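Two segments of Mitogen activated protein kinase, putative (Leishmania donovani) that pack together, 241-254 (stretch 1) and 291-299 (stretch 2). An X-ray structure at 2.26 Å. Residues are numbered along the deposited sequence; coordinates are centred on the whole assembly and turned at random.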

ATOM      1  N   VAL A 241      20.948  -5.816  -7.693  1.00 28.53           N
ATOM      2  CA  VAL A 241      20.920  -4.372  -7.872  1.00 23.16           C
ATOM      3  C   VAL A 241      21.679  -3.635  -6.768  1.00 23.63           C
ATOM      4  O   VAL A 241      22.663  -2.953  -7.040  1.00 23.45           O
ATOM      5  CB  VAL A 241      19.473  -3.843  -7.927  1.00 17.71           C
ATOM      6  CG1 VAL A 241      19.468  -2.330  -8.076  1.00 17.53           C
ATOM      7  CG2 VAL A 241      18.716  -4.495  -9.074  1.00 18.98           C
ATOM      8  N   ILE A 242      21.233  -3.777  -5.524  1.00 29.42           N
ATOM      9  CA  ILE A 242      21.819  -3.005  -4.430  1.00 23.97           C
ATOM     10  C   ILE A 242      23.192  -3.524  -4.006  1.00 29.36           C
ATOM     11  O   ILE A 242      23.949  -2.815  -3.343  1.00 30.22           O
ATOM     12  CB  ILE A 242      20.894  -2.978  -3.196  1.00 19.52           C
ATOM     13  CG1 ILE A 242      20.806  -4.363  -2.553  1.00 15.54           C
ATOM     14  CG2 ILE A 242      19.513  -2.463  -3.576  1.00 30.29           C
ATOM     15  CD1 ILE A 242      20.150  -4.354  -1.190  1.00 14.83           C
ATOM     16  N   GLY A 243      23.513  -4.757  -4.385  1.00 27.82           N
ATOM     17  CA  GLY A 243      24.823  -5.314  -4.103  1.00 20.38           C
ATOM     18  C   GLY A 243      24.885  -6.180  -2.860  1.00 21.39           C
ATOM     19  O   GLY A 243      24.046  -6.068  -1.966  1.00 29.36           O
ATOM     20  N   THR A 244      25.893  -7.046  -2.808  1.00 29.29           N
ATOM     21  CA  THR A 244      26.086  -7.948  -1.678  1.00 18.36           C
ATOM     22  C   THR A 244      26.362  -7.181  -0.388  1.00 23.58           C
ATOM     23  O   THR A 244      27.329  -6.423  -0.307  1.00 27.64           O
ATOM     24  CB  THR A 244      27.248  -8.926  -1.937  1.00 35.19           C
ATOM     25  OG1 THR A 244      27.006  -9.655  -3.147  1.00 42.46           O
ATOM     26  CG2 THR A 244      27.392  -9.901  -0.779  1.00 33.06           C
ATOM     27  N   PRO A 245      25.507  -7.376   0.627  1.00 27.96           N
ATOM     28  CA  PRO A 245      25.657  -6.720   1.931  1.00 38.07           C
ATOM     29  C   PRO A 245      26.827  -7.286   2.729  1.00 39.72           C
ATOM     30  O   PRO A 245      27.284  -8.394   2.444  1.00 18.07           O
ATOM     31  CB  PRO A 245      24.327  -7.018   2.638  1.00 16.15           C
ATOM     32  CG  PRO A 245      23.405  -7.530   1.569  1.00 15.83           C
ATOM     33  CD  PRO A 245      24.286  -8.195   0.566  1.00 16.57           C
ATOM     34  N   SER A 246      27.298  -6.533   3.718  1.00 33.87           N
ATOM     35  CA  SER A 246      28.385  -6.987   4.579  1.00 26.87           C
ATOM     36  C   SER A 246      27.955  -8.202   5.391  1.00 25.46           C
ATOM     37  O   SER A 246      26.762  -8.453   5.561  1.00 23.54           O
ATOM     38  CB  SER A 246      28.841  -5.864   5.512  1.00 26.12           C
ATOM     39  OG  SER A 246      27.798  -5.473   6.389  1.00 26.97           O
ATOM     40  N   GLU A 247      28.934  -8.950   5.890  1.00 18.92           N
ATOM     41  CA  GLU A 247      28.670 -10.151   6.675  1.00 27.25           C
ATOM     42  C   GLU A 247      27.840  -9.832   7.916  1.00 34.90           C
ATOM     43  O   GLU A 247      26.960 -10.603   8.301  1.00 31.41           O
ATOM     44  CB  GLU A 247      29.986 -10.822   7.078  1.00 30.35           C
ATOM     45  CG  GLU A 247      29.828 -12.179   7.755  1.00 37.74           C
ATOM     46  CD  GLU A 247      29.779 -13.331   6.766  1.00 44.96           C
ATOM     47  OE1 GLU A 247      29.375 -13.110   5.604  1.00 52.14           O
ATOM     48  OE2 GLU A 247      30.149 -14.461   7.150  1.00 35.36           O
ATOM     49  N   GLU A 248      28.122  -8.687   8.530  1.00 25.16           N
ATOM     50  CA  GLU A 248      27.421  -8.265   9.738  1.00 18.24           C
ATOM     51  C   GLU A 248      25.976  -7.874   9.443  1.00 20.64           C
ATOM     52  O   GLU A 248      25.102  -8.000  10.301  1.00 29.02           O
ATOM     53  CB  GLU A 248      28.155  -7.097  10.400  1.00 20.57           C
ATOM     54  N   ASP A 249      25.727  -7.394   8.228  1.00 22.31           N
ATOM     55  CA  ASP A 249      24.375  -7.023   7.825  1.00 24.12           C
ATOM     56  C   ASP A 249      23.557  -8.257   7.461  1.00 17.79           C
ATOM     57  O   ASP A 249      22.370  -8.337   7.774  1.00 25.35           O
ATOM     58  CB  ASP A 249      24.411  -6.045   6.649  1.00 25.46           C
ATOM     59  CG  ASP A 249      24.762  -4.634   7.079  1.00 30.62           C
ATOM     60  OD1 ASP A 249      24.341  -4.231   8.182  1.00 30.60           O
ATOM     61  OD2 ASP A 249      25.457  -3.930   6.315  1.00 28.09           O
ATOM     62  N   ILE A 250      24.199  -9.214   6.798  1.00 19.04           N
ATOM     63  CA  ILE A 250      23.553 -10.473   6.449  1.00 23.89           C
ATOM     64  C   ILE A 250      23.118 -11.211   7.712  1.00 29.96           C
ATOM     65  O   ILE A 250      22.012 -11.746   7.778  1.00 40.46           O
ATOM     66  CB  ILE A 250      24.485 -11.377   5.616  1.00 23.98           C
ATOM     67  CG1 ILE A 250      24.846 -10.693   4.296  1.00 16.55           C
ATOM     68  CG2 ILE A 250      23.832 -12.726   5.349  1.00 16.26           C
ATOM     69  CD1 ILE A 250      25.790 -11.494   3.434  1.00 17.31           C
ATOM     70  N   ASN A 251      23.986 -11.217   8.719  1.00 18.45           N
ATOM     71  CA  ASN A 251      23.682 -11.863   9.992  1.00 19.51           C
ATOM     72  C   ASN A 251      22.611 -11.126  10.792  1.00 20.60           C
ATOM     73  O   ASN A 251      22.098 -11.648  11.781  1.00 30.54           O
ATOM     74  CB  ASN A 251      24.951 -11.989  10.837  1.00 26.40           C
ATOM     75  CG  ASN A 251      25.953 -12.957  10.242  1.00 31.60           C
ATOM     76  OD1 ASN A 251      25.581 -13.918   9.570  1.00 31.87           O
ATOM     77  ND2 ASN A 251      27.233 -12.709  10.492  1.00 34.60           N
ATOM     78  N   SER A 252      22.276  -9.913  10.363  1.00 21.79           N
ATOM     79  CA  SER A 252      21.325  -9.081  11.091  1.00 28.13           C
ATOM     80  C   SER A 252      19.891  -9.268  10.599  1.00 27.91           C
ATOM     81  O   SER A 252      18.940  -8.887  11.282  1.00 25.23           O
ATOM     82  CB  SER A 252      21.721  -7.608  10.983  1.00 41.23           C
ATOM     83  OG  SER A 252      20.826  -6.786  11.713  1.00 53.96           O
ATOM     84  N   VAL A 253      19.738  -9.851   9.415  1.00 24.58           N
ATOM     85  CA  VAL A 253      18.415 -10.059   8.839  1.00 31.90           C
ATOM     86  C   VAL A 253      18.292 -11.438   8.200  1.00 28.09           C
ATOM     87  O   VAL A 253      19.262 -11.979   7.674  1.00 30.85           O
ATOM     88  CB  VAL A 253      18.087  -8.988   7.780  1.00 31.58           C
ATOM     89  N   GLY A 254      17.093 -12.006   8.253  1.00 25.73           N
ATOM     90  CA  GLY A 254      16.834 -13.276   7.606  1.00 29.24           C
ATOM     91  C   GLY A 254      16.847 -14.468   8.538  1.00 26.07           C
ATOM     92  O   GLY A 254      17.386 -14.402   9.642  1.00 21.94           O
ATOM     93  N   MET A 291      16.900   4.658   1.018  1.00 21.82           N
ATOM     94  CA  MET A 291      15.602   4.004   1.158  1.00 17.67           C
ATOM     95  C   MET A 291      15.697   2.516   0.845  1.00 14.12           C
ATOM     96  O   MET A 291      14.901   1.717   1.336  1.00 27.52           O
ATOM     97  CB  MET A 291      14.562   4.654   0.242  1.00 19.15           C
ATOM     98  CG  MET A 291      13.914   5.906   0.807  1.00 24.79           C
ATOM     99  SD  MET A 291      12.704   6.613  -0.328  1.00 21.26           S
ATOM    100  CE  MET A 291      12.018   7.925   0.679  1.00 48.41           C
ATOM    101  N   LEU A 292      16.670   2.150   0.018  1.00 14.74           N
ATOM    102  CA  LEU A 292      16.817   0.766  -0.414  1.00 14.32           C
ATOM    103  C   LEU A 292      18.054   0.112   0.190  1.00 17.85           C
ATOM    104  O   LEU A 292      18.807  -0.575  -0.501  1.00 20.87           O
ATOM    105  CB  LEU A 292      16.865   0.690  -1.942  1.00 18.24           C
ATOM    106  CG  LEU A 292      15.580   1.118  -2.660  1.00 22.11           C
ATOM    107  CD1 LEU A 292      15.766   1.107  -4.170  1.00 14.86           C
ATOM    108  CD2 LEU A 292      14.418   0.222  -2.257  1.00 15.63           C
ATOM    109  N   VAL A 293      18.257   0.329   1.485  1.00 14.62           N
ATOM    110  CA  VAL A 293      19.344  -0.316   2.210  1.00 28.92           C
ATOM    111  C   VAL A 293      18.883  -1.676   2.722  1.00 26.12           C
ATOM    112  O   VAL A 293      17.785  -1.800   3.265  1.00 24.42           O
ATOM    113  CB  VAL A 293      19.836   0.552   3.389  1.00 28.31           C
ATOM    114  CG1 VAL A 293      20.820  -0.221   4.256  1.00 19.05           C
ATOM    115  CG2 VAL A 293      20.468   1.832   2.874  1.00 15.64           C
ATOM    116  N   PHE A 294      19.724  -2.690   2.529  1.00 23.54           N
ATOM    117  CA  PHE A 294      19.420  -4.064   2.924  1.00 28.25           C
ATOM    118  C   PHE A 294      18.982  -4.174   4.383  1.00 24.64           C
ATOM    119  O   PHE A 294      17.857  -4.587   4.674  1.00 14.66           O
ATOM    120  CB  PHE A 294      20.641  -4.955   2.673  1.00 28.99           C
ATOM    121  CG  PHE A 294      20.457  -6.378   3.114  1.00 30.13           C
ATOM    122  CD1 PHE A 294      19.793  -7.288   2.309  1.00 21.16           C
ATOM    123  CD2 PHE A 294      20.964  -6.811   4.330  1.00 27.84           C
ATOM    124  CE1 PHE A 294      19.628  -8.600   2.711  1.00 16.12           C
ATOM    125  CE2 PHE A 294      20.802  -8.120   4.739  1.00 18.77           C
ATOM    126  CZ  PHE A 294      20.135  -9.015   3.929  1.00 19.46           C
ATOM    127  N   ASN A 295      19.876  -3.807   5.295  1.00 15.42           N
ATOM    128  CA  ASN A 295      19.577  -3.825   6.720  1.00 15.56           C
ATOM    129  C   ASN A 295      18.616  -2.699   7.091  1.00 20.56           C
ATOM    130  O   ASN A 295      18.951  -1.523   6.949  1.00 15.34           O
ATOM    131  CB  ASN A 295      20.871  -3.712   7.531  1.00 30.80           C
ATOM    132  CG  ASN A 295      20.691  -4.095   8.988  1.00 27.57           C
ATOM    133  OD1 ASN A 295      19.580  -4.087   9.517  1.00 24.15           O
ATOM    134  ND2 ASN A 295      21.795  -4.428   9.650  1.00 17.37           N
ATOM    135  N   PRO A 296      17.413  -3.056   7.569  1.00 23.81           N
ATOM    136  CA  PRO A 296      16.396  -2.061   7.932  1.00 20.68           C
ATOM    137  C   PRO A 296      16.854  -1.125   9.048  1.00 26.24           C
ATOM    138  O   PRO A 296      16.327  -0.020   9.177  1.00 23.56           O
ATOM    139  CB  PRO A 296      15.210  -2.921   8.392  1.00 14.57           C
ATOM    140  CG  PRO A 296      15.807  -4.244   8.751  1.00 14.88           C
ATOM    141  CD  PRO A 296      16.941  -4.433   7.795  1.00 14.94           C
ATOM    142  N   LYS A 297      17.832  -1.562   9.835  1.00 28.58           N
ATOM    143  CA  LYS A 297      18.351  -0.757  10.934  1.00 22.32           C
ATOM    144  C   LYS A 297      19.273   0.351  10.431  1.00 25.26           C
ATOM    145  O   LYS A 297      19.512   1.334  11.130  1.00 25.64           O
ATOM    146  CB  LYS A 297      19.091  -1.641  11.939  1.00 28.23           C
ATOM    147  CG  LYS A 297      18.219  -2.700  12.591  1.00 36.41           C
ATOM    148  CD  LYS A 297      19.037  -3.607  13.497  1.00 51.60           C
ATOM    149  CE  LYS A 297      18.179  -4.706  14.105  1.00 61.34           C
ATOM    150  NZ  LYS A 297      17.128  -4.161  15.008  1.00 67.22           N
ATOM    151  N   ARG A 298      19.792   0.182   9.219  1.00 26.39           N
ATOM    152  CA  ARG A 298      20.650   1.189   8.603  1.00 16.75           C
ATOM    153  C   ARG A 298      19.900   1.911   7.488  1.00 16.23           C
ATOM    154  O   ARG A 298      20.409   2.860   6.890  1.00 16.63           O
ATOM    155  CB  ARG A 298      21.930   0.547   8.063  1.00 17.00           C
ATOM    156  CG  ARG A 298      22.835  -0.018   9.149  1.00 28.08           C
ATOM    157  CD  ARG A 298      23.736  -1.120   8.611  1.00 38.56           C
ATOM    158  NE  ARG A 298      24.822  -0.612   7.777  1.00 47.49           N
ATOM    159  CZ  ARG A 298      26.101  -0.609   8.139  1.00 48.48           C
ATOM    160  NH1 ARG A 298      27.024  -0.130   7.316  1.00 54.26           N
ATOM    161  NH2 ARG A 298      26.458  -1.088   9.322  1.00 43.51           N
ATOM    162  N   ARG A 299      18.684   1.448   7.219  1.00 27.07           N
ATOM    163  CA  ARG A 299      17.812   2.071   6.232  1.00 20.17           C
ATOM    164  C   ARG A 299      17.236   3.371   6.784  1.00 25.68           C
ATOM    165  O   ARG A 299      16.990   3.486   7.984  1.00 17.80           O
ATOM    166  CB  ARG A 299      16.689   1.109   5.837  1.00 14.61           C
ATOM    167  CG  ARG A 299      15.771   1.609   4.734  1.00 14.22           C
ATOM    168  CD  ARG A 299      14.665   0.604   4.466  1.00 16.79           C
ATOM    169  NE  ARG A 299      15.202  -0.722   4.173  1.00 34.02           N
ATOM    170  CZ  ARG A 299      14.644  -1.860   4.570  1.00 31.92           C
ATOM    171  NH1 ARG A 299      13.526  -1.841   5.281  1.00 32.51           N
ATOM    172  NH2 ARG A 299      15.206  -3.020   4.256  1.00 21.38           N
TER
HETATM  173  O   HOH W   1      18.259  -6.211  11.143  1.00 24.42           O

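A buried carboxylate is tolerated where its surroundings answer its charge and its lone pairs, and Asp249 illustrates the principle. Its CA-to-CB bond points toward the second stretch, and with chi1 in the m well its OD1 accepts a nearly linear hydrogen bond across the contact from Asn295 ND2 (2.9 Å, 174° at the hydrogen). Asp249 OD1 also lies 3.7 Å from Arg298 NE, a long salt bridge. The oxygen sits well out of the guanidinium plane, so this contribution is electrostatic: no N-H points at it. Asp249 OD2 lies over one face of the same guanidinium and takes a weak hydrogen bond from Ser246 OG (2.8 Å). Ser246 is the N-cap of the short helix that starts at Glu247, and its OG in turn accepts a weak bond from Asp249 N (3.4 Å). The residue that reaches across is thus tied to the start of its own helix.

An amide suits position 295 because it can donate and accept at once. While ND2 serves the aspartate, OD1 accepts from the backbone of its own stretch, Lys297 N to Asn295 OD1 at 3.1 Å, which steadies the side chain in a segment lacking regular secondary structure. Asn295 OD1 also accepts a hydrogen bond from the O of water 1 (3.0 Å), and that water O accepts one from Ser252 OG (2.7 Å). A small hydroxyl therefore extends the polar network through solvent toward the exposed side chain of Lys297, whose CD is 4.1 Å from Ser252 OG.

Beside this network lies the apolar half of the contact, centred on Phe294. It is buried and gives up 117 Å² to the first stretch, the largest share of any residue in an interface of 506 Å². With chi1 in the t well, the ring lies against Pro245 and beside the helix. Pro245 CG sits over one face, 3.7 Å from the Phe294 ring centroid and 17° off the normal, a CH-pi contact for which the compact pyrrolidine ring is well shaped. At the ring edge, Asp249 O approaches Phe294 CE2 to 3.4 Å, setting a carbonyl oxygen against the slightly positive rim of the aromatic. Val253 CB adds a contact at 4.2 Å from Phe294 CE2.

Farther out, Ile242, at the end of the preceding helix, spans two neighbours: its CD1 meets Phe294 CB at 3.9 Å, and its CG2 lies 4.4 Å from Leu292 CB. The branched side chain offers enough apolar surface to touch both.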